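Local coordinates for protein sphingomyelinase-c (Listeria ivanovii, PDB 1ZWX) that is a bacterial sphingomyelinase C of the endonuclease/exonuclease/phosphatase family, built on a DNase I-like fold of two packed beta sheets flanked by helices, at residues A[149-154]-A[195-200]; A[173-178]-A[210-215]. One frame throughout, in Å; residues are numbered along the deposited sequence.

Overall arrangement
Two neighbouring contacts illustrate how interactions at strand ends and between helices meet on one sheet of a DNase I-like fold. Interaction 1, buried near the middle of the chain, extends the parallel pairing of strands 143-151 and 189-193 into the loops beyond them; it combines backbone bonds with an asparagine amide and a shared water. Interaction 2 lies farther out and is only partly buried: helix 161-182 meets helix 203-212 through a glutamine, a small apolar contact and a water. The two join directly, since L196 CD1 packs on L212 CD1 at 4.0 Å and T150 touches I175, tying loop and strand to both helices.

Interaction 1 (A[149-154]-A[195-200]); sequences GTHTQA and DLNVNY. Unlike the reference sequence in segment 149-154: Q153 (reference Pro).
H151 and D195 form a parallel beta bridge with CA atoms 4.8 Å apart; T152 N gives D195 O a bond of 3.1 Å, while D195 N reaches T150 O only weakly and also bonds to the N53 side chain. The parallel pairing of strands 143-151 and 189-193 in this sheet of the DNase I-like fold thus runs on into polar loops. Both bridge residues hold CG anti to the backbone N (chi1 176°), which lays imidazole and carboxylate side by side, their planes 17° apart. H151 NE2 stands 3.5 Å from D195 OD2 at a poor angle for bonding; N17 bonds that oxygen instead. In the ring plane, a water lies 2.9 Å from H151 NE2 and also accepts from N197 ND2. The same nitrogen donates to T152 O over 2.9 Å, from above the carbonyl plane, so water and carbonyl together fix the amide's rotation; K131 also donates there. A phosphate ion, probably from the crystallisation liquor, lies about 4 Å from the N197 side chain and may mark a pocket. The methyl T150 CG2 meets L196 CD2 at 3.9 Å. L196 continues onto M172 of helix 161-182, M208 of helix 203-212 and Y249 of strand 248-252.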
ATOM      1  N   GLY A 149       6.476   1.516   3.197  1.00 19.11           N
ATOM      2  CA  GLY A 149       5.189   1.403   2.490  1.00 17.48           C
ATOM      3  C   GLY A 149       5.495   1.609   1.003  1.00 17.14           C
ATOM      4  O   GLY A 149       6.283   2.477   0.638  1.00 18.19           O
ATOM      5  N   THR A 150       4.889   0.802   0.150  1.00 17.64           N
ATOM      6  CA  THR A 150       5.275   0.821  -1.293  1.00 16.96           C
ATOM      7  C   THR A 150       4.126   0.372  -2.152  1.00 17.38           C
ATOM      8  O   THR A 150       3.147  -0.227  -1.669  1.00 15.33           O
ATOM      9  CB  THR A 150       6.574  -0.066  -1.588  1.00 17.75           C
ATOM     10  OG1 THR A 150       7.101   0.276  -2.883  1.00 19.69           O
ATOM     11  CG2 THR A 150       6.274  -1.540  -1.542  1.00 16.89           C
ATOM     12  N   HIS A 151       4.262   0.637  -3.449  1.00 18.35           N
ATOM     13  CA  HIS A 151       3.301   0.183  -4.441  1.00 19.00           C
ATOM     14  C   HIS A 151       4.148   0.042  -5.708  1.00 18.87           C
ATOM     15  O   HIS A 151       4.633   1.027  -6.259  1.00 19.44           O
ATOM     16  CB  HIS A 151       2.163   1.213  -4.637  1.00 19.81           C
ATOM     17  CG  HIS A 151       1.185   0.849  -5.732  1.00 18.86           C
ATOM     18  ND1 HIS A 151       0.320   1.769  -6.297  1.00 22.28           N
ATOM     19  CD2 HIS A 151       0.949  -0.324  -6.362  1.00 21.04           C
ATOM     20  CE1 HIS A 151      -0.425   1.165  -7.213  1.00 21.81           C
ATOM     21  NE2 HIS A 151      -0.065  -0.105  -7.273  1.00 20.80           N
ATOM     22  N   THR A 152       4.350  -1.206  -6.126  1.00 19.92           N
ATOM     23  CA  THR A 152       5.286  -1.518  -7.224  1.00 19.62           C
ATOM     24  C   THR A 152       4.556  -1.591  -8.595  1.00 19.38           C
ATOM     25  O   THR A 152       3.338  -1.531  -8.678  1.00 19.66           O
ATOM     26  CB  THR A 152       6.033  -2.863  -6.968  1.00 17.87           C
ATOM     27  OG1 THR A 152       5.063  -3.878  -6.763  1.00 19.88           O
ATOM     28  CG2 THR A 152       6.928  -2.774  -5.711  1.00 20.40           C
ATOM     29  N   GLN A 153       5.363  -1.684  -9.644  1.00 19.73           N
ATOM     30  CA  GLN A 153       4.911  -1.855 -11.031  1.00 19.99           C
ATOM     31  C   GLN A 153       3.801  -2.885 -11.205  1.00 20.30           C
ATOM     32  O   GLN A 153       3.930  -4.027 -10.751  1.00 19.85           O
ATOM     33  CB  GLN A 153       6.146  -2.273 -11.868  1.00 19.30           C
ATOM     34  CG  GLN A 153       5.792  -2.581 -13.356  1.00 20.92           C
ATOM     35  CD  GLN A 153       5.512  -1.309 -14.164  1.00 18.30           C
ATOM     36  OE1 GLN A 153       6.238  -0.311 -14.062  1.00 20.65           O
ATOM     37  NE2 GLN A 153       4.470  -1.354 -14.986  1.00 19.18           N
ATOM     38  N   ALA A 154       2.737  -2.508 -11.944  1.00 20.55           N
ATOM     39  CA  ALA A 154       1.646  -3.422 -12.259  1.00 22.32           C
ATOM     40  C   ALA A 154       1.933  -4.163 -13.581  1.00 23.50           C
ATOM     41  O   ALA A 154       2.731  -3.698 -14.393  1.00 24.03           O
ATOM     42  CB  ALA A 154       0.330  -2.650 -12.399  1.00 23.19           C
ATOM     43  N   ASP A 195       0.998  -2.781  -1.904  1.00 19.54           N
ATOM     44  CA  ASP A 195       0.568  -3.561  -3.068  1.00 19.39           C
ATOM     45  C   ASP A 195       1.843  -3.896  -3.831  1.00 19.61           C
ATOM     46  O   ASP A 195       2.453  -3.039  -4.524  1.00 18.93           O
ATOM     47  CB  ASP A 195      -0.403  -2.719  -3.917  1.00 19.45           C
ATOM     48  CG  ASP A 195      -0.832  -3.413  -5.213  1.00 19.42           C
ATOM     49  OD1 ASP A 195      -0.381  -4.541  -5.505  1.00 19.67           O
ATOM     50  OD2 ASP A 195      -1.685  -2.831  -5.891  1.00 19.07           O
ATOM     51  N   LEU A 196       2.309  -5.128  -3.623  1.00 19.96           N
ATOM     52  CA  LEU A 196       3.546  -5.592  -4.245  1.00 20.48           C
ATOM     53  C   LEU A 196       3.337  -6.106  -5.685  1.00 20.90           C
ATOM     54  O   LEU A 196       4.338  -6.354  -6.396  1.00 22.02           O
ATOM     55  CB  LEU A 196       4.246  -6.666  -3.379  1.00 20.66           C
ATOM     56  CG  LEU A 196       5.205  -6.107  -2.296  1.00 22.71           C
ATOM     57  CD1 LEU A 196       6.422  -5.435  -2.909  1.00 24.74           C
ATOM     58  CD2 LEU A 196       4.544  -5.086  -1.408  1.00 26.79           C
ATOM     59  N   ASN A 197       2.074  -6.277  -6.083  1.00 20.95           N
ATOM     60  CA  ASN A 197       1.720  -6.629  -7.484  1.00 21.03           C
ATOM     61  C   ASN A 197       2.333  -7.996  -7.910  1.00 22.43           C
ATOM     62  O   ASN A 197       2.581  -8.265  -9.081  1.00 23.41           O
ATOM     63  CB  ASN A 197       2.091  -5.491  -8.432  1.00 19.94           C
ATOM     64  CG  ASN A 197       0.896  -4.616  -8.789  1.00 18.29           C
ATOM     65  OD1 ASN A 197      -0.195  -5.131  -9.084  1.00 21.24           O
ATOM     66  ND2 ASN A 197       1.078  -3.311  -8.758  1.00 18.56           N
ATOM     67  N   VAL A 198       2.576  -8.841  -6.915  1.00 23.10           N
ATOM     68  CA  VAL A 198       3.068 -10.203  -7.118  1.00 22.89           C
ATOM     69  C   VAL A 198       2.020 -11.131  -6.524  1.00 24.21           C
ATOM     70  O   VAL A 198       1.716 -11.063  -5.325  1.00 23.56           O
ATOM     71  CB  VAL A 198       4.443 -10.405  -6.473  1.00 22.70           C
ATOM     72  CG1 VAL A 198       4.916 -11.909  -6.570  1.00 21.18           C
ATOM     73  CG2 VAL A 198       5.459  -9.468  -7.072  1.00 22.14           C
ATOM     74  N   ASN A 199       1.432 -11.973  -7.379  1.00 25.19           N
ATOM     75  CA  ASN A 199       0.388 -12.882  -6.979  1.00 26.97           C
ATOM     76  C   ASN A 199       0.958 -14.043  -6.138  1.00 27.38           C
ATOM     77  O   ASN A 199       1.989 -14.647  -6.492  1.00 26.32           O
ATOM     78  CB  ASN A 199      -0.365 -13.378  -8.243  1.00 28.70           C
ATOM     79  CG  ASN A 199      -1.630 -14.146  -7.921  1.00 30.51           C
ATOM     80  OD1 ASN A 199      -2.269 -13.953  -6.885  1.00 31.70           O
ATOM     81  ND2 ASN A 199      -2.004 -15.041  -8.828  1.00 36.06           N
ATOM     82  N   TYR A 200       0.306 -14.304  -5.009  1.00 27.97           N
ATOM     83  CA  TYR A 200       0.763 -15.280  -4.036  1.00 29.69           C
ATOM     84  C   TYR A 200       0.878 -16.657  -4.674  1.00 31.34           C
ATOM     85  O   TYR A 200       0.049 -17.021  -5.504  1.00 31.30           O
ATOM     86  CB  TYR A 200      -0.225 -15.392  -2.866  1.00 30.72           C
ATOM     87  CG  TYR A 200       0.185 -16.477  -1.885  1.00 30.99           C
ATOM     88  CD1 TYR A 200       1.326 -16.316  -1.083  1.00 32.60           C
ATOM     89  CD2 TYR A 200      -0.535 -17.678  -1.784  1.00 31.32           C
ATOM     90  CE1 TYR A 200       1.735 -17.318  -0.172  1.00 32.64           C
ATOM     91  CE2 TYR A 200      -0.136 -18.689  -0.885  1.00 29.84           C
ATOM     92  CZ  TYR A 200       0.994 -18.500  -0.094  1.00 32.47           C
ATOM     93  OH  TYR A 200       1.407 -19.484   0.787  1.00 33.78           O
TER
HETATM   94  O   HOH W   1      -1.224  -1.503  -9.477  1.00 25.65           O

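Interaction 2 (A[173-178]-A[210-215]); sequences QEIQTF and KLLNVS
The carboxamide nitrogen of Q176 is gripped by two acceptors, L212 O at 2.9 Å and the carboxylate of E253. Its bond to L212 is bent, with an N-H...O angle of 144°, and the nitrogen stands above the carbonyl plane. With chi1 at -100°, Q176 CG comes within 3.1 Å of L211 O; the bend at chi2 (-55°) then carries the amide to the next carbonyl. One glutamine thus spans the carbonyls of L211 and L212, the last before the chain turns to positive phi at N213. That residue brings its CB to 3.6 Å from Q176 NE2.

A water completes the polar side by donating both to L211 O, at 2.7 Å, and to Q173 OE1. The other end of that amide, Q173 NE2, is held by T177 OG1 one helical turn on, along a nearly straight bond of 3.0 Å, so both ends of the Q173 amide are engaged. Beneath this polar layer the methyl CD2 of L212 rests against I175 CG2 at 4.0 Å, with I175 CD1 close by. Helix 161-182 also offers M172 to L211 and L212, while F178 packs on I148 of strand 143-151, setting this junction of two helices on the sheet.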
ATOM      1  N   GLN A 173      14.758  -4.802  -5.355  1.00 23.33           N
ATOM      2  CA  GLN A 173      16.159  -4.530  -5.058  1.00 23.19           C
ATOM      3  C   GLN A 173      16.376  -3.105  -4.560  1.00 23.44           C
ATOM      4  O   GLN A 173      17.184  -2.911  -3.651  1.00 21.46           O
ATOM      5  CB  GLN A 173      17.116  -4.787  -6.243  1.00 23.07           C
ATOM      6  CG  GLN A 173      18.609  -4.572  -5.870  1.00 23.19           C
ATOM      7  CD  GLN A 173      19.054  -5.563  -4.755  1.00 28.53           C
ATOM      8  OE1 GLN A 173      18.883  -6.786  -4.870  1.00 28.26           O
ATOM      9  NE2 GLN A 173      19.592  -5.021  -3.663  1.00 29.73           N
ATOM     10  N   GLU A 174      15.712  -2.114  -5.178  1.00 21.46           N
ATOM     11  CA  GLU A 174      15.831  -0.731  -4.682  1.00 23.34           C
ATOM     12  C   GLU A 174      15.511  -0.650  -3.186  1.00 21.56           C
ATOM     13  O   GLU A 174      16.199   0.049  -2.468  1.00 22.77           O
ATOM     14  CB  GLU A 174      14.967   0.251  -5.484  1.00 22.64           C
ATOM     15  CG  GLU A 174      15.448   0.438  -6.947  1.00 25.25           C
ATOM     16  CD  GLU A 174      14.798   1.642  -7.647  1.00 25.92           C
ATOM     17  OE1 GLU A 174      14.602   2.672  -6.994  1.00 29.72           O
ATOM     18  OE2 GLU A 174      14.478   1.550  -8.852  1.00 29.70           O
ATOM     19  N   ILE A 175      14.492  -1.384  -2.753  1.00 21.09           N
ATOM     20  CA  ILE A 175      14.069  -1.418  -1.351  1.00 21.93           C
ATOM     21  C   ILE A 175      15.170  -2.069  -0.477  1.00 23.28           C
ATOM     22  O   ILE A 175      15.585  -1.517   0.552  1.00 22.67           O
ATOM     23  CB  ILE A 175      12.758  -2.143  -1.221  1.00 21.43           C
ATOM     24  CG1 ILE A 175      11.606  -1.296  -1.856  1.00 19.44           C
ATOM     25  CG2 ILE A 175      12.432  -2.505   0.245  1.00 21.82           C
ATOM     26  CD1 ILE A 175      10.309  -2.080  -1.963  1.00 19.16           C
ATOM     27  N   GLN A 176      15.660  -3.223  -0.915  1.00 23.49           N
ATOM     28  CA  GLN A 176      16.724  -3.894  -0.143  1.00 25.18           C
ATOM     29  C   GLN A 176      18.008  -3.112  -0.106  1.00 24.59           C
ATOM     30  O   GLN A 176      18.684  -3.126   0.909  1.00 26.26           O
ATOM     31  CB  GLN A 176      16.959  -5.322  -0.619  1.00 25.96           C
ATOM     32  CG  GLN A 176      16.301  -6.394   0.253  1.00 29.80           C
ATOM     33  CD  GLN A 176      16.690  -6.330   1.748  1.00 30.91           C
ATOM     34  OE1 GLN A 176      17.832  -6.057   2.102  1.00 34.75           O
ATOM     35  NE2 GLN A 176      15.712  -6.580   2.618  1.00 33.00           N
ATOM     36  N   THR A 177      18.376  -2.435  -1.189  1.00 24.20           N
ATOM     37  CA  THR A 177      19.574  -1.604  -1.204  1.00 24.72           C
ATOM     38  C   THR A 177      19.468  -0.470  -0.187  1.00 25.95           C
ATOM     39  O   THR A 177      20.448  -0.107   0.504  1.00 25.45           O
ATOM     40  CB  THR A 177      19.819  -1.027  -2.620  1.00 24.00           C
ATOM     41  OG1 THR A 177      20.147  -2.101  -3.500  1.00 25.42           O
ATOM     42  CG2 THR A 177      20.926   0.002  -2.670  1.00 26.17           C
ATOM     43  N   PHE A 178      18.265   0.090  -0.100  1.00 25.41           N
ATOM     44  CA  PHE A 178      18.029   1.196   0.829  1.00 25.93           C
ATOM     45  C   PHE A 178      18.176   0.678   2.259  1.00 25.22           C
ATOM     46  O   PHE A 178      18.890   1.291   3.040  1.00 26.76           O
ATOM     47  CB  PHE A 178      16.650   1.844   0.550  1.00 25.87           C
ATOM     48  CG  PHE A 178      16.153   2.714   1.669  1.00 26.70           C
ATOM     49  CD1 PHE A 178      16.530   4.046   1.737  1.00 32.01           C
ATOM     50  CD2 PHE A 178      15.313   2.192   2.651  1.00 28.96           C
ATOM     51  CE1 PHE A 178      16.086   4.856   2.780  1.00 33.05           C
ATOM     52  CE2 PHE A 178      14.857   2.996   3.705  1.00 31.68           C
ATOM     53  CZ  PHE A 178      15.259   4.326   3.762  1.00 30.46           C
ATOM     54  N   LYS A 210      12.892 -13.799  -1.654  1.00 24.54           N
ATOM     55  CA  LYS A 210      14.342 -13.670  -1.640  1.00 24.13           C
ATOM     56  C   LYS A 210      14.831 -12.257  -1.883  1.00 23.62           C
ATOM     57  O   LYS A 210      15.841 -11.826  -1.319  1.00 23.43           O
ATOM     58  CB  LYS A 210      14.996 -14.638  -2.674  1.00 24.95           C
ATOM     59  CG  LYS A 210      14.760 -16.122  -2.398  1.00 24.85           C
ATOM     60  CD  LYS A 210      15.519 -16.576  -1.136  1.00 29.43           C
ATOM     61  CE  LYS A 210      15.527 -18.105  -0.912  1.00 32.44           C
ATOM     62  NZ  LYS A 210      14.452 -18.799  -1.675  1.00 35.42           N
ATOM     63  N   LEU A 211      14.147 -11.539  -2.767  1.00 22.71           N
ATOM     64  CA  LEU A 211      14.615 -10.210  -3.175  1.00 23.38           C
ATOM     65  C   LEU A 211      14.374  -9.164  -2.071  1.00 23.02           C
ATOM     66  O   LEU A 211      15.163  -8.243  -1.927  1.00 24.77           O
ATOM     67  CB  LEU A 211      13.874  -9.749  -4.432  1.00 22.56           C
ATOM     68  CG  LEU A 211      14.259 -10.464  -5.743  1.00 26.03           C
ATOM     69  CD1 LEU A 211      13.232 -10.190  -6.861  1.00 27.95           C
ATOM     70  CD2 LEU A 211      15.619 -10.006  -6.167  1.00 28.32           C
ATOM     71  N   LEU A 212      13.263  -9.298  -1.371  1.00 23.54           N
ATOM     72  CA  LEU A 212      12.931  -8.416  -0.209  1.00 23.94           C
ATOM     73  C   LEU A 212      13.487  -8.962   1.096  1.00 24.59           C
ATOM     74  O   LEU A 212      13.453  -8.260   2.132  1.00 24.90           O
ATOM     75  CB  LEU A 212      11.416  -8.293  -0.047  1.00 23.32           C
ATOM     76  CG  LEU A 212      10.638  -7.468  -1.099  1.00 24.68           C
ATOM     77  CD1 LEU A 212       9.172  -7.425  -0.708  1.00 23.58           C
ATOM     78  CD2 LEU A 212      11.214  -6.048  -1.276  1.00 25.31           C
ATOM     79  N   ASN A 213      13.966 -10.214   1.070  1.00 25.17           N
ATOM     80  CA  ASN A 213      14.446 -10.900   2.289  1.00 26.20           C
ATOM     81  C   ASN A 213      13.344 -11.000   3.362  1.00 26.40           C
ATOM     82  O   ASN A 213      13.508 -10.519   4.487  1.00 27.20           O
ATOM     83  CB  ASN A 213      15.711 -10.186   2.827  1.00 26.21           C
ATOM     84  CG  ASN A 213      16.419 -10.987   3.925  1.00 29.19           C
ATOM     85  OD1 ASN A 213      17.052 -10.414   4.841  1.00 35.34           O
ATOM     86  ND2 ASN A 213      16.281 -12.286   3.871  1.00 25.00           N
ATOM     87  N   VAL A 214      12.215 -11.602   3.003  1.00 26.49           N
ATOM     88  CA  VAL A 214      11.072 -11.720   3.889  1.00 26.17           C
ATOM     89  C   VAL A 214      10.546 -13.143   3.783  1.00 27.35           C
ATOM     90  O   VAL A 214      10.899 -13.853   2.840  1.00 27.98           O
ATOM     91  CB  VAL A 214       9.934 -10.685   3.526  1.00 26.11           C
ATOM     92  CG1 VAL A 214      10.457  -9.256   3.622  1.00 23.63           C
ATOM     93  CG2 VAL A 214       9.361 -10.945   2.118  1.00 24.53           C
ATOM     94  N   SER A 215       9.696 -13.550   4.725  1.00 27.83           N
ATOM     95  CA  SER A 215       8.959 -14.815   4.640  1.00 28.08           C
ATOM     96  C   SER A 215       7.471 -14.574   4.642  1.00 28.76           C
ATOM     97  O   SER A 215       7.012 -13.483   5.014  1.00 26.44           O
ATOM     98  CB  SER A 215       9.316 -15.762   5.802  1.00 28.71           C
ATOM     99  OG  SER A 215      10.720 -15.924   5.841  1.00 29.81           O
TER
HETATM  100  O   HOH W   2      17.824  -8.163  -2.471  1.00 29.85           O